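Local coordinates for protein prolyl oligopeptidase (Novosphingobium capsulatum, PDB 1YR2) that probably hydrolyses oligopeptides after proline and, far less readily, alanine, as a serine endopeptidase of the S9A family, at residues 292-297 with 317-322; 279-284 with 328-333; 321-326 with 367-372; 221-226 with 271-276. One frame throughout, in Å; residues are numbered along the deposited sequence.

Interaction 1 (292-297 with 317-322)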
loop_
_atom_site.group_PDB
_atom_site.type_symbol
_atom_site.label_atom_id
_atom_site.label_comp_id
_atom_site.label_asym_id
_atom_site.label_seq_id
_atom_site.Cartn_x
_atom_site.Cartn_y
_atom_site.Cartn_z
ATOM N N PRO A 292 7.412 12.656 12.560
ATOM C CA PRO A 292 5.949 12.595 12.663
ATOM C C PRO A 292 5.438 13.110 14.022
ATOM O O PRO A 292 4.810 12.340 14.788
ATOM C CB PRO A 292 5.670 11.099 12.479
ATOM C CG PRO A 292 6.884 10.429 13.088
ATOM C CD PRO A 292 8.046 11.349 12.849
ATOM N N VAL A 293 5.749 14.377 14.328
ATOM C CA VAL A 293 5.317 15.059 15.533
ATOM C C VAL A 293 4.842 16.473 15.162
ATOM O O VAL A 293 5.248 17.019 14.146
ATOM C CB VAL A 293 6.387 15.097 16.688
ATOM C CG1 VAL A 293 6.845 13.664 17.072
ATOM C CG2 VAL A 293 7.602 15.971 16.397
ATOM N N ASN A 294 3.983 17.052 15.989
ATOM C CA ASN A 294 3.394 18.339 15.653
ATOM C C ASN A 294 2.881 19.106 16.837
ATOM O O ASN A 294 2.573 18.523 17.877
ATOM C CB ASN A 294 2.304 18.208 14.567
ATOM C CG ASN A 294 1.075 17.476 15.059
ATOM O OD1 ASN A 294 1.050 16.234 15.056
ATOM N ND2 ASN A 294 0.039 18.238 15.522
ATOM N N THR A 295 2.789 20.426 16.664
ATOM C CA THR A 295 2.144 21.299 17.596
ATOM C C THR A 295 0.717 21.512 17.166
ATOM O O THR A 295 0.333 21.154 16.059
ATOM C CB THR A 295 2.840 22.677 17.688
ATOM O OG1 THR A 295 2.714 23.379 16.444
ATOM C CG2 THR A 295 4.357 22.555 18.011
ATOM N N VAL A 296 -0.064 22.097 18.076
ATOM C CA VAL A 296 -1.467 22.381 17.815
ATOM C C VAL A 296 -1.787 23.724 18.400
ATOM O O VAL A 296 -1.500 23.950 19.612
ATOM C CB VAL A 296 -2.421 21.278 18.437
ATOM C CG1 VAL A 296 -3.908 21.613 18.109
ATOM C CG2 VAL A 296 -2.084 19.893 17.911
ATOM N N HIS A 297 -2.324 24.626 17.570
ATOM C CA HIS A 297 -2.912 25.868 18.013
ATOM C C HIS A 297 -4.411 25.897 17.669
ATOM O O HIS A 297 -4.835 25.262 16.684
ATOM C CB HIS A 297 -2.236 27.070 17.366
ATOM C CG HIS A 297 -0.830 27.293 17.818
ATOM N ND1 HIS A 297 0.209 26.472 17.456
ATOM C CD2 HIS A 297 -0.300 28.235 18.643
ATOM C CE1 HIS A 297 1.328 26.913 18.020
ATOM N NE2 HIS A 297 1.045 27.975 18.755
ATOM N N LYS A 317 6.774 17.263 20.301
ATOM C CA LYS A 317 7.101 16.105 21.130
ATOM C C LYS A 317 6.392 14.838 20.651
ATOM O O LYS A 317 6.943 13.746 20.725
ATOM C CB LYS A 317 6.654 16.340 22.584
ATOM C CG LYS A 317 7.518 17.265 23.413
ATOM C CD LYS A 317 6.936 17.408 24.843
ATOM C CE LYS A 317 7.773 18.345 25.728
ATOM N NZ LYS A 317 6.927 19.280 26.577
ATOM N N ALA A 318 5.176 14.989 20.149
ATOM C CA ALA A 318 4.339 13.856 19.743
ATOM C C ALA A 318 3.405 14.187 18.575
ATOM O O ALA A 318 3.174 15.356 18.285
ATOM C CB ALA A 318 3.520 13.384 20.976
ATOM N N GLN A 319 2.906 13.139 17.909
ATOM C CA GLN A 319 1.801 13.209 16.970
ATOM C C GLN A 319 0.477 13.585 17.667
ATOM O O GLN A 319 0.095 13.000 18.639
ATOM C CB GLN A 319 1.658 11.853 16.210
ATOM C CG GLN A 319 0.485 11.784 15.192
ATOM C CD GLN A 319 -0.015 10.365 14.928
ATOM O OE1 GLN A 319 0.755 9.514 14.568
ATOM N NE2 GLN A 319 -1.307 10.112 15.170
ATOM N N TRP A 320 -0.204 14.588 17.144
ATOM C CA TRP A 320 -1.543 15.018 17.550
ATOM C C TRP A 320 -2.320 15.334 16.280
ATOM O O TRP A 320 -2.228 16.457 15.774
ATOM C CB TRP A 320 -1.481 16.281 18.384
ATOM C CG TRP A 320 -0.978 16.067 19.736
ATOM C CD1 TRP A 320 0.326 16.111 20.139
ATOM C CD2 TRP A 320 -1.744 15.739 20.896
ATOM N NE1 TRP A 320 0.412 15.819 21.477
ATOM C CE2 TRP A 320 -0.843 15.616 21.973
ATOM C CE3 TRP A 320 -3.116 15.600 21.152
ATOM C CZ2 TRP A 320 -1.258 15.319 23.288
ATOM C CZ3 TRP A 320 -3.522 15.269 22.408
ATOM C CH2 TRP A 320 -2.602 15.143 23.483
ATOM N N ASP A 321 -3.032 14.345 15.752
ATOM C CA ASP A 321 -3.745 14.467 14.474
ATOM C C ASP A 321 -5.216 14.834 14.797
ATOM O O ASP A 321 -5.899 14.075 15.501
ATOM C CB ASP A 321 -3.793 13.135 13.740
ATOM C CG ASP A 321 -2.448 12.722 13.142
ATOM O OD1 ASP A 321 -1.563 13.571 12.898
ATOM O OD2 ASP A 321 -2.247 11.541 12.879
ATOM N N PHE A 322 -5.673 15.959 14.279
ATOM C CA PHE A 322 -7.030 16.452 14.578
ATOM C C PHE A 322 -8.052 15.602 13.847
ATOM O O PHE A 322 -7.930 15.383 12.684
ATOM C CB PHE A 322 -7.128 17.898 14.109
ATOM C CG PHE A 322 -8.499 18.520 14.253
ATOM C CD1 PHE A 322 -9.164 18.505 15.441
ATOM C CD2 PHE A 322 -9.077 19.145 13.154
ATOM C CE1 PHE A 322 -10.413 19.072 15.538
ATOM C CE2 PHE A 322 -10.304 19.742 13.264
ATOM C CZ PHE A 322 -10.950 19.713 14.469
HETATM O O HOH W 1 3.896 17.605 20.085
#
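A chi1 of 68° tucks CG of Asn294 over its own main chain, between N and C, and a chi2 of -83° then turns the amide so that both of its polar atoms meet the backbone of Trp320. OD1 accepts the N-H of Trp320 at 2.9 Å in an almost straight bond (175° at the hydrogen), while ND2 donates to Trp320 O at 2.9 Å. The second N-H of ND2 goes to Thr295 O, 3.0 Å away, so that both N-H bonds are used close to the amide plane and the rotation of this buried group is fixed. The backbone adds a further link, from Asn294 N to Ala318 O at 3.0 Å. A water accepts from Lys317 N and lies 2.7 Å from Asn294 O. Val296 CG2 meets Trp320 CB in an apolar contact at 3.7 Å, the two side chains crossing at about a right angle, and Val293 lies with CG1 against the Lys317-Ala318 backbone, in van der Waals contact with the Lys317 carbonyl. In this beta-propeller the contact joins the start of one blade's third strand, 295-302, to the first strand of the next blade, 320-326, whose Trp320 also packs on Phe332 and Ser334 of strand 329-334. From the other blade, strand 281-287 supports Asn294 through Thr285 and Val296 through Val283.

Interaction 2 (279-284 with 328-333)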
loop_
_atom_site.group_PDB
_atom_site.type_symbol
_atom_site.label_atom_id
_atom_site.label_comp_id
_atom_site.label_asym_id
_atom_site.label_seq_id
_atom_site.Cartn_x
_atom_site.Cartn_y
_atom_site.Cartn_z
ATOM N N GLY A 279 -18.148 24.404 12.599
ATOM C CA GLY A 279 -17.619 25.709 12.310
ATOM C C GLY A 279 -17.121 26.471 13.529
ATOM O O GLY A 279 -16.757 27.645 13.410
ATOM N N ARG A 280 -17.041 25.787 14.662
ATOM C CA ARG A 280 -16.782 26.432 15.943
ATOM C C ARG A 280 -15.319 26.704 16.300
ATOM O O ARG A 280 -15.047 27.592 17.122
ATOM C CB ARG A 280 -17.416 25.605 17.064
ATOM C CG ARG A 280 -18.934 25.773 17.177
ATOM C CD ARG A 280 -19.537 24.829 18.169
ATOM N NE ARG A 280 -20.052 25.370 19.447
ATOM C CZ ARG A 280 -19.529 26.331 20.179
ATOM N NH1 ARG A 280 -18.467 26.998 19.812
ATOM N NH2 ARG A 280 -20.082 26.637 21.320
ATOM N N TRP A 281 -14.408 25.903 15.763
ATOM C CA TRP A 281 -12.977 25.971 16.085
ATOM C C TRP A 281 -12.106 25.858 14.835
ATOM O O TRP A 281 -12.328 24.971 13.987
ATOM C CB TRP A 281 -12.607 24.871 17.052
ATOM C CG TRP A 281 -13.144 25.119 18.406
ATOM C CD1 TRP A 281 -14.326 24.645 18.922
ATOM C CD2 TRP A 281 -12.571 25.957 19.420
ATOM N NE1 TRP A 281 -14.495 25.132 20.199
ATOM C CE2 TRP A 281 -13.439 25.955 20.511
ATOM C CE3 TRP A 281 -11.379 26.709 19.514
ATOM C CZ2 TRP A 281 -13.162 26.675 21.687
ATOM C CZ3 TRP A 281 -11.130 27.431 20.641
ATOM C CH2 TRP A 281 -12.002 27.391 21.730
ATOM N N VAL A 282 -11.128 26.762 14.740
ATOM C CA VAL A 282 -9.976 26.612 13.821
ATOM C C VAL A 282 -8.891 25.852 14.572
ATOM O O VAL A 282 -8.627 26.129 15.743
ATOM C CB VAL A 282 -9.453 27.984 13.370
ATOM C CG1 VAL A 282 -8.229 27.902 12.509
ATOM C CG2 VAL A 282 -10.569 28.736 12.632
ATOM N N VAL A 283 -8.287 24.872 13.907
ATOM C CA VAL A 283 -7.227 24.071 14.469
ATOM C C VAL A 283 -6.066 24.096 13.502
ATOM O O VAL A 283 -6.181 23.755 12.292
ATOM C CB VAL A 283 -7.674 22.629 14.728
ATOM C CG1 VAL A 283 -6.560 21.770 15.324
ATOM C CG2 VAL A 283 -8.902 22.637 15.631
ATOM N N ILE A 284 -4.939 24.538 14.014
ATOM C CA ILE A 284 -3.745 24.655 13.190
ATOM C C ILE A 284 -2.726 23.620 13.689
ATOM O O ILE A 284 -2.353 23.605 14.855
ATOM C CB ILE A 284 -3.173 26.075 13.231
ATOM C CG1 ILE A 284 -4.188 27.036 12.627
ATOM C CG2 ILE A 284 -1.846 26.127 12.472
ATOM C CD1 ILE A 284 -3.920 28.425 12.946
ATOM N N ASP A 328 -17.614 22.527 21.981
ATOM C CA ASP A 328 -16.308 22.995 22.449
ATOM C C ASP A 328 -15.404 21.838 22.841
ATOM O O ASP A 328 -14.518 21.967 23.685
ATOM C CB ASP A 328 -16.472 23.958 23.605
ATOM C CG ASP A 328 -16.975 25.318 23.178
ATOM O OD1 ASP A 328 -16.734 25.726 22.002
ATOM O OD2 ASP A 328 -17.553 26.068 24.000
ATOM N N GLN A 329 -15.669 20.681 22.240
ATOM C CA GLN A 329 -14.818 19.508 22.398
ATOM C C GLN A 329 -14.192 19.132 21.062
ATOM O O GLN A 329 -14.865 19.083 20.051
ATOM C CB GLN A 329 -15.630 18.348 22.972
ATOM C CG GLN A 329 -16.066 18.656 24.418
ATOM C CD GLN A 329 -16.867 17.579 25.060
ATOM O OE1 GLN A 329 -17.571 16.834 24.376
ATOM N NE2 GLN A 329 -16.768 17.484 26.385
ATOM N N LEU A 330 -12.907 18.830 21.094
ATOM C CA LEU A 330 -12.137 18.400 19.949
ATOM C C LEU A 330 -11.551 17.005 20.211
ATOM O O LEU A 330 -11.144 16.697 21.313
ATOM C CB LEU A 330 -10.976 19.370 19.757
ATOM C CG LEU A 330 -11.266 20.861 19.581
ATOM C CD1 LEU A 330 -9.949 21.580 19.302
ATOM C CD2 LEU A 330 -12.257 21.140 18.483
ATOM N N TRP A 331 -11.422 16.181 19.181
ATOM C CA TRP A 331 -10.802 14.873 19.339
ATOM C C TRP A 331 -9.554 14.809 18.465
ATOM O O TRP A 331 -9.567 15.289 17.358
ATOM C CB TRP A 331 -11.758 13.778 18.862
ATOM C CG TRP A 331 -12.822 13.524 19.886
ATOM C CD1 TRP A 331 -12.831 12.538 20.817
ATOM C CD2 TRP A 331 -14.007 14.284 20.106
ATOM N NE1 TRP A 331 -13.966 12.610 21.585
ATOM C CE2 TRP A 331 -14.719 13.663 21.165
ATOM C CE3 TRP A 331 -14.592 15.372 19.466
ATOM C CZ2 TRP A 331 -15.937 14.145 21.658
ATOM C CZ3 TRP A 331 -15.831 15.849 19.955
ATOM C CH2 TRP A 331 -16.471 15.232 21.044
ATOM N N PHE A 332 -8.513 14.164 18.977
ATOM C CA PHE A 332 -7.245 13.986 18.311
ATOM C C PHE A 332 -6.780 12.529 18.428
ATOM O O PHE A 332 -7.061 11.832 19.404
ATOM C CB PHE A 332 -6.129 14.868 18.986
ATOM C CG PHE A 332 -6.340 16.339 18.826
ATOM C CD1 PHE A 332 -7.156 17.006 19.723
ATOM C CD2 PHE A 332 -5.713 17.070 17.811
ATOM C CE1 PHE A 332 -7.369 18.351 19.625
ATOM C CE2 PHE A 332 -5.924 18.454 17.711
ATOM C CZ PHE A 332 -6.762 19.088 18.603
ATOM N N VAL A 333 -6.037 12.065 17.444
ATOM C CA VAL A 333 -5.280 10.815 17.577
ATOM C C VAL A 333 -3.917 11.258 18.096
ATOM O O VAL A 333 -3.208 11.978 17.404
ATOM C CB VAL A 333 -5.086 10.097 16.231
ATOM C CG1 VAL A 333 -4.249 8.837 16.389
ATOM C CG2 VAL A 333 -6.469 9.779 15.612
#
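OD1 of Asp328 is the polar centre of this contact between the second strands of two adjacent beta-propeller blades. Trp281 NE1 donates to it at 2.9 Å, approaching its anti lone pair; the oxygen lies near the indole plane, at the ring's edge, and the carboxylate is turned 77° against the ring. Arg280 reaches the same oxygen differently. Bent at chi3, it lays one guanidinium face over OD1, with NH1 at 3.1 Å; because no N-H points at the oxygen, this salt bridge rests on charge alone. One carboxylate oxygen thus meets both an indole N-H and a positive charge, which would be expected to keep Asp328 ionised. Deeper between the sheets the contact is purely apolar. Leu330 sets CD2 against Trp281 CB, and its other methyl, CD1, meets Val283 CG2 tip to tip at 4.0 Å. Toward the C-terminal ends of the segments, Val283 CG1 abuts the edge of the Phe332 ring at CE2, 4.1 Å away. The strands run 28° from parallel with axes 9.8 Å apart at their closest, a spacing bridged by side chains rather than backbone bonds. In the next shell, OD2 of Asp328 has a long, weak ion pair with Arg300, and Ser276 OG is hydrogen-bonded to Trp281 N.

Interaction 3 (321-326 with 367-372)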
loop_
_atom_site.group_PDB
_atom_site.type_symbol
_atom_site.label_atom_id
_atom_site.label_comp_id
_atom_site.label_asym_id
_atom_site.label_seq_id
_atom_site.Cartn_x
_atom_site.Cartn_y
_atom_site.Cartn_z
ATOM N N ASP A 321 -3.032 14.345 15.752
ATOM C CA ASP A 321 -3.745 14.467 14.474
ATOM C C ASP A 321 -5.216 14.834 14.797
ATOM O O ASP A 321 -5.899 14.075 15.501
ATOM C CB ASP A 321 -3.793 13.135 13.740
ATOM C CG ASP A 321 -2.448 12.722 13.142
ATOM O OD1 ASP A 321 -1.563 13.571 12.898
ATOM O OD2 ASP A 321 -2.247 11.541 12.879
ATOM N N PHE A 322 -5.673 15.959 14.279
ATOM C CA PHE A 322 -7.030 16.452 14.578
ATOM C C PHE A 322 -8.052 15.602 13.847
ATOM O O PHE A 322 -7.930 15.383 12.684
ATOM C CB PHE A 322 -7.128 17.898 14.109
ATOM C CG PHE A 322 -8.499 18.520 14.253
ATOM C CD1 PHE A 322 -9.164 18.505 15.441
ATOM C CD2 PHE A 322 -9.077 19.145 13.154
ATOM C CE1 PHE A 322 -10.413 19.072 15.538
ATOM C CE2 PHE A 322 -10.304 19.742 13.264
ATOM C CZ PHE A 322 -10.950 19.713 14.469
ATOM N N VAL A 323 -9.058 15.132 14.573
ATOM C CA VAL A 323 -10.133 14.333 13.977
ATOM C C VAL A 323 -11.279 15.258 13.587
ATOM O O VAL A 323 -11.499 15.485 12.396
ATOM C CB VAL A 323 -10.570 13.216 14.935
ATOM C CG1 VAL A 323 -11.688 12.383 14.359
ATOM C CG2 VAL A 323 -9.430 12.300 15.250
ATOM N N ASP A 324 -11.990 15.792 14.580
ATOM C CA ASP A 324 -13.043 16.766 14.381
ATOM C C ASP A 324 -13.401 17.345 15.747
ATOM O O ASP A 324 -12.859 16.922 16.780
ATOM C CB ASP A 324 -14.259 16.082 13.725
ATOM C CG ASP A 324 -15.202 17.049 12.988
ATOM O OD1 ASP A 324 -15.037 18.312 12.975
ATOM O OD2 ASP A 324 -16.159 16.579 12.352
ATOM N N GLY A 325 -14.296 18.326 15.740
ATOM C CA GLY A 325 -14.841 18.913 16.947
ATOM C C GLY A 325 -16.357 18.877 16.920
ATOM O O GLY A 325 -16.952 18.849 15.862
ATOM N N VAL A 326 -16.961 18.796 18.094
ATOM C CA VAL A 326 -18.400 18.975 18.250
ATOM C C VAL A 326 -18.527 19.918 19.413
ATOM O O VAL A 326 -18.053 19.621 20.516
ATOM C CB VAL A 326 -19.145 17.672 18.605
ATOM C CG1 VAL A 326 -20.652 17.935 18.824
ATOM C CG2 VAL A 326 -18.939 16.643 17.584
ATOM N N GLU A 367 -4.368 3.372 13.232
ATOM C CA GLU A 367 -4.015 3.976 11.974
ATOM C C GLU A 367 -4.723 5.333 11.729
ATOM O O GLU A 367 -4.074 6.290 11.325
ATOM C CB GLU A 367 -4.391 2.961 10.890
ATOM C CG GLU A 367 -3.854 3.164 9.516
ATOM C CD GLU A 367 -3.951 1.852 8.709
ATOM O OE1 GLU A 367 -5.100 1.301 8.511
ATOM O OE2 GLU A 367 -2.852 1.373 8.327
ATOM N N SER A 368 -6.016 5.425 12.034
ATOM C CA SER A 368 -6.801 6.620 11.672
ATOM C C SER A 368 -8.130 6.562 12.430
ATOM O O SER A 368 -8.565 5.473 12.864
ATOM C CB SER A 368 -7.043 6.716 10.138
ATOM O OG SER A 368 -7.886 5.663 9.733
ATOM N N VAL A 369 -8.729 7.727 12.611
ATOM C CA VAL A 369 -9.977 7.858 13.342
ATOM C C VAL A 369 -10.805 8.874 12.611
ATOM O O VAL A 369 -10.264 9.837 12.132
ATOM C CB VAL A 369 -9.735 8.340 14.772
ATOM C CG1 VAL A 369 -11.022 8.682 15.420
ATOM C CG2 VAL A 369 -9.039 7.283 15.580
ATOM N N GLY A 370 -12.101 8.649 12.513
ATOM C CA GLY A 370 -13.013 9.652 12.022
ATOM C C GLY A 370 -14.236 9.704 12.898
ATOM O O GLY A 370 -14.543 8.757 13.631
ATOM N N ILE A 371 -14.980 10.803 12.819
ATOM C CA ILE A 371 -16.205 10.930 13.543
ATOM C C ILE A 371 -17.385 10.987 12.562
ATOM O O ILE A 371 -17.325 11.706 11.558
ATOM C CB ILE A 371 -16.177 12.151 14.463
ATOM C CG1 ILE A 371 -15.252 11.875 15.654
ATOM C CG2 ILE A 371 -17.559 12.407 15.029
ATOM C CD1 ILE A 371 -14.986 13.093 16.618
ATOM N N ALA A 372 -18.423 10.206 12.854
ATOM C CA ALA A 372 -19.655 10.228 12.052
ATOM C C ALA A 372 -20.844 9.858 12.907
ATOM O O ALA A 372 -20.755 8.998 13.775
ATOM C CB ALA A 372 -19.528 9.273 10.839
HETATM O O HOH W 2 -4.297 9.424 12.755
HETATM O O HOH W 3 -16.211 14.339 10.808
#
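Two neighbouring strands run side by side, 13° from parallel and with axes only 6.2 Å apart, yet no direct hydrogen bond joins them. They are the first strands of consecutive blades in the beta-propeller, and each pairs with its own sheet: 321-326 with strand 329-334, 367-372 with strand 375-382. Side chains and water fill the seam. Its centre is Val323, where the backbone kinks (psi -71°), so that Val323 and the following Asp324 both start out toward the other strand. With CG1 anti to the backbone N, Val323 places that methyl over the backbone at Val369 and Gly370, 3.8 Å from Gly370 CA and 3.8 Å from Ile371 CG1. The other methyl, CG2, packs against CB and CG1 of Val369, which crosses it at about a right angle. An alanine in place of Val323 would probably loosen the seam, since both methyls that touch Val369, Gly370 and Ile371 would be gone. Ile371 also reaches along to Asp324, CD1 to CB. Waters sit between the strands on either side of this apolar patch. One lies within hydrogen-bonding reach of both Asp321 OD2 and Glu367 O, the latter contact being weak. The other lies by Asp324, whose OD2 is also hydrogen-bonded to Ser277 OG; it is within hydrogen-bonding reach of both Asp324 OD2, at 2.7 Å, and Ile371 O, at 3.0 Å.

Interaction 4 (221-226 with 271-276)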
loop_
_atom_site.group_PDB
_atom_site.type_symbol
_atom_site.label_atom_id
_atom_site.label_comp_id
_atom_site.label_asym_id
_atom_site.label_seq_id
_atom_site.Cartn_x
_atom_site.Cartn_y
_atom_site.Cartn_z
ATOM N N ALA A 221 -15.890 31.975 3.205
ATOM C CA ALA A 221 -14.492 32.284 3.473
ATOM C C ALA A 221 -13.727 30.974 3.585
ATOM O O ALA A 221 -14.291 29.962 4.019
ATOM C CB ALA A 221 -14.330 33.102 4.753
ATOM N N LEU A 222 -12.449 31.033 3.245
ATOM C CA LEU A 222 -11.590 29.856 3.129
ATOM C C LEU A 222 -10.241 30.132 3.782
ATOM O O LEU A 222 -9.609 31.144 3.477
ATOM C CB LEU A 222 -11.356 29.549 1.647
ATOM C CG LEU A 222 -10.651 28.203 1.430
ATOM C CD1 LEU A 222 -11.618 27.042 1.439
ATOM C CD2 LEU A 222 -9.856 28.175 0.165
ATOM N N LEU A 223 -9.839 29.263 4.701
ATOM C CA LEU A 223 -8.483 29.267 5.259
ATOM C C LEU A 223 -7.535 28.427 4.411
ATOM O O LEU A 223 -7.882 27.325 3.969
ATOM C CB LEU A 223 -8.480 28.652 6.666
ATOM C CG LEU A 223 -9.175 29.432 7.753
ATOM C CD1 LEU A 223 -9.492 28.529 8.939
ATOM C CD2 LEU A 223 -8.335 30.582 8.216
ATOM N N TYR A 224 -6.335 28.951 4.219
ATOM C CA TYR A 224 -5.332 28.318 3.392
ATOM C C TYR A 224 -3.943 28.746 3.874
ATOM O O TYR A 224 -3.791 29.679 4.660
ATOM C CB TYR A 224 -5.539 28.702 1.914
ATOM C CG TYR A 224 -5.259 30.164 1.581
ATOM C CD1 TYR A 224 -6.219 31.166 1.817
ATOM C CD2 TYR A 224 -4.049 30.552 1.030
ATOM C CE1 TYR A 224 -5.947 32.479 1.532
ATOM C CE2 TYR A 224 -3.759 31.884 0.774
ATOM C CZ TYR A 224 -4.744 32.839 0.975
ATOM O OH TYR A 224 -4.467 34.145 0.650
ATOM N N SER A 225 -2.933 28.031 3.424
ATOM C CA SER A 225 -1.561 28.371 3.738
ATOM C C SER A 225 -0.816 28.770 2.480
ATOM O O SER A 225 -1.079 28.250 1.396
ATOM C CB SER A 225 -0.868 27.181 4.401
ATOM O OG SER A 225 -1.581 26.789 5.580
ATOM N N ARG A 226 0.079 29.743 2.631
ATOM C CA ARG A 226 0.830 30.298 1.532
ATOM C C ARG A 226 2.227 30.758 2.001
ATOM O O ARG A 226 2.507 30.797 3.192
ATOM C CB ARG A 226 0.107 31.473 0.912
ATOM C CG ARG A 226 -0.117 32.680 1.837
ATOM C CD ARG A 226 -0.505 33.965 1.063
ATOM N NE ARG A 226 0.682 34.434 0.366
ATOM C CZ ARG A 226 0.715 35.424 -0.532
ATOM N NH1 ARG A 226 -0.390 36.114 -0.799
ATOM N NH2 ARG A 226 1.877 35.726 -1.129
ATOM N N HIS A 271 2.501 25.028 8.543
ATOM C CA HIS A 271 1.251 25.215 9.279
ATOM C C HIS A 271 0.116 24.909 8.330
ATOM O O HIS A 271 0.073 25.436 7.179
ATOM C CB HIS A 271 1.072 26.657 9.710
ATOM C CG HIS A 271 2.195 27.191 10.545
ATOM N ND1 HIS A 271 2.438 26.741 11.817
ATOM C CD2 HIS A 271 3.138 28.124 10.287
ATOM C CE1 HIS A 271 3.486 27.367 12.307
ATOM N NE2 HIS A 271 3.912 28.232 11.409
ATOM N N GLY A 272 -0.752 24.004 8.780
ATOM C CA GLY A 272 -1.962 23.654 8.025
ATOM C C GLY A 272 -3.176 23.944 8.918
ATOM O O GLY A 272 -3.131 23.763 10.160
ATOM N N ALA A 273 -4.260 24.408 8.318
ATOM C CA ALA A 273 -5.440 24.817 9.079
ATOM C C ALA A 273 -6.649 23.954 8.726
ATOM O O ALA A 273 -6.868 23.675 7.558
ATOM C CB ALA A 273 -5.774 26.280 8.767
ATOM N N SER A 274 -7.408 23.584 9.729
ATOM C CA SER A 274 -8.670 22.875 9.600
ATOM C C SER A 274 -9.703 23.608 10.430
ATOM O O SER A 274 -9.340 24.447 11.244
ATOM C CB SER A 274 -8.571 21.438 10.141
ATOM O OG SER A 274 -7.558 20.757 9.458
ATOM N N VAL A 275 -10.978 23.287 10.204
ATOM C CA VAL A 275 -12.103 23.869 10.939
ATOM C C VAL A 275 -12.980 22.715 11.302
ATOM O O VAL A 275 -13.219 21.796 10.505
ATOM C CB VAL A 275 -12.889 24.926 10.102
ATOM C CG1 VAL A 275 -13.950 25.567 10.910
ATOM C CG2 VAL A 275 -11.969 26.026 9.577
ATOM N N SER A 276 -13.446 22.724 12.525
ATOM C CA SER A 276 -14.382 21.708 12.955
ATOM C C SER A 276 -15.668 21.773 12.104
ATOM O O SER A 276 -16.010 22.826 11.535
ATOM C CB SER A 276 -14.661 21.786 14.465
ATOM O OG SER A 276 -15.211 23.030 14.865
HETATM O O HOH W 4 -6.419 25.232 5.200
HETATM O O HOH W 5 -3.746 25.003 5.519
#
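Tight at its two ends, the contact is spaced by water between them. At one end Ser225 OG, lying beside its own backbone N, donates to His271 O at 2.7 Å, a short bond whose donor stands somewhat above the carbonyl plane. At the other, Leu223 CD1 presses on Val275 CG2 at 3.6 Å, the two side chains crossing at about a right angle, while Leu223 CB only rests against Ala273 CB. In between, the backbones do not bond to each other directly, although the strands are antiparallel within 10° and their axes come to 6.4 Å. They belong to different blades of the beta-propeller: 221-226 is the second strand of one, 271-275 part of the first strand of the next. Two waters span the looser part. One donates to Leu223 O and to Ala273 O, at 2.8 and 2.9 Å, tying two carbonyls together. The other accepts from Ala273 N at 2.9 Å and donates to Ser225 OG, so that the hydroxyl both gives and receives. An alanine at Ser225 would probably weaken the Ser225-His271 end, taking away the bond to His271 O and one anchor of the water. The imidazole of His271 turns elsewhere, ND1 bonding to Ser286 OG and NE2 to Thr263 OG1.

Overall arrangement
All four contacts are seams between blades of the propeller. Interaction 4 joins the blade of 221-226 to that of 271-284, interactions 1 and 2 join the latter to the blade of 317-333, and interaction 3 continues to the blade of 367-372. Interactions 2 and 3 lie closest, centres about 9 Å apart; strands 320-326 and 329-334, neighbours in one sheet, are tied by Val333 N to Asp321 O, a probable hydrogen bond of 2.8 Å. Interactions 1 and 3 share Asp321 and Phe322. The Phe322 ring also spans to interaction 4, its CD2 lying 3.8 Å from Ser274 CB. All segments are propeller strands or flanking loops; Ser575, in a probable nucleophile elbow, belongs to the alpha/beta-hydrolase fold.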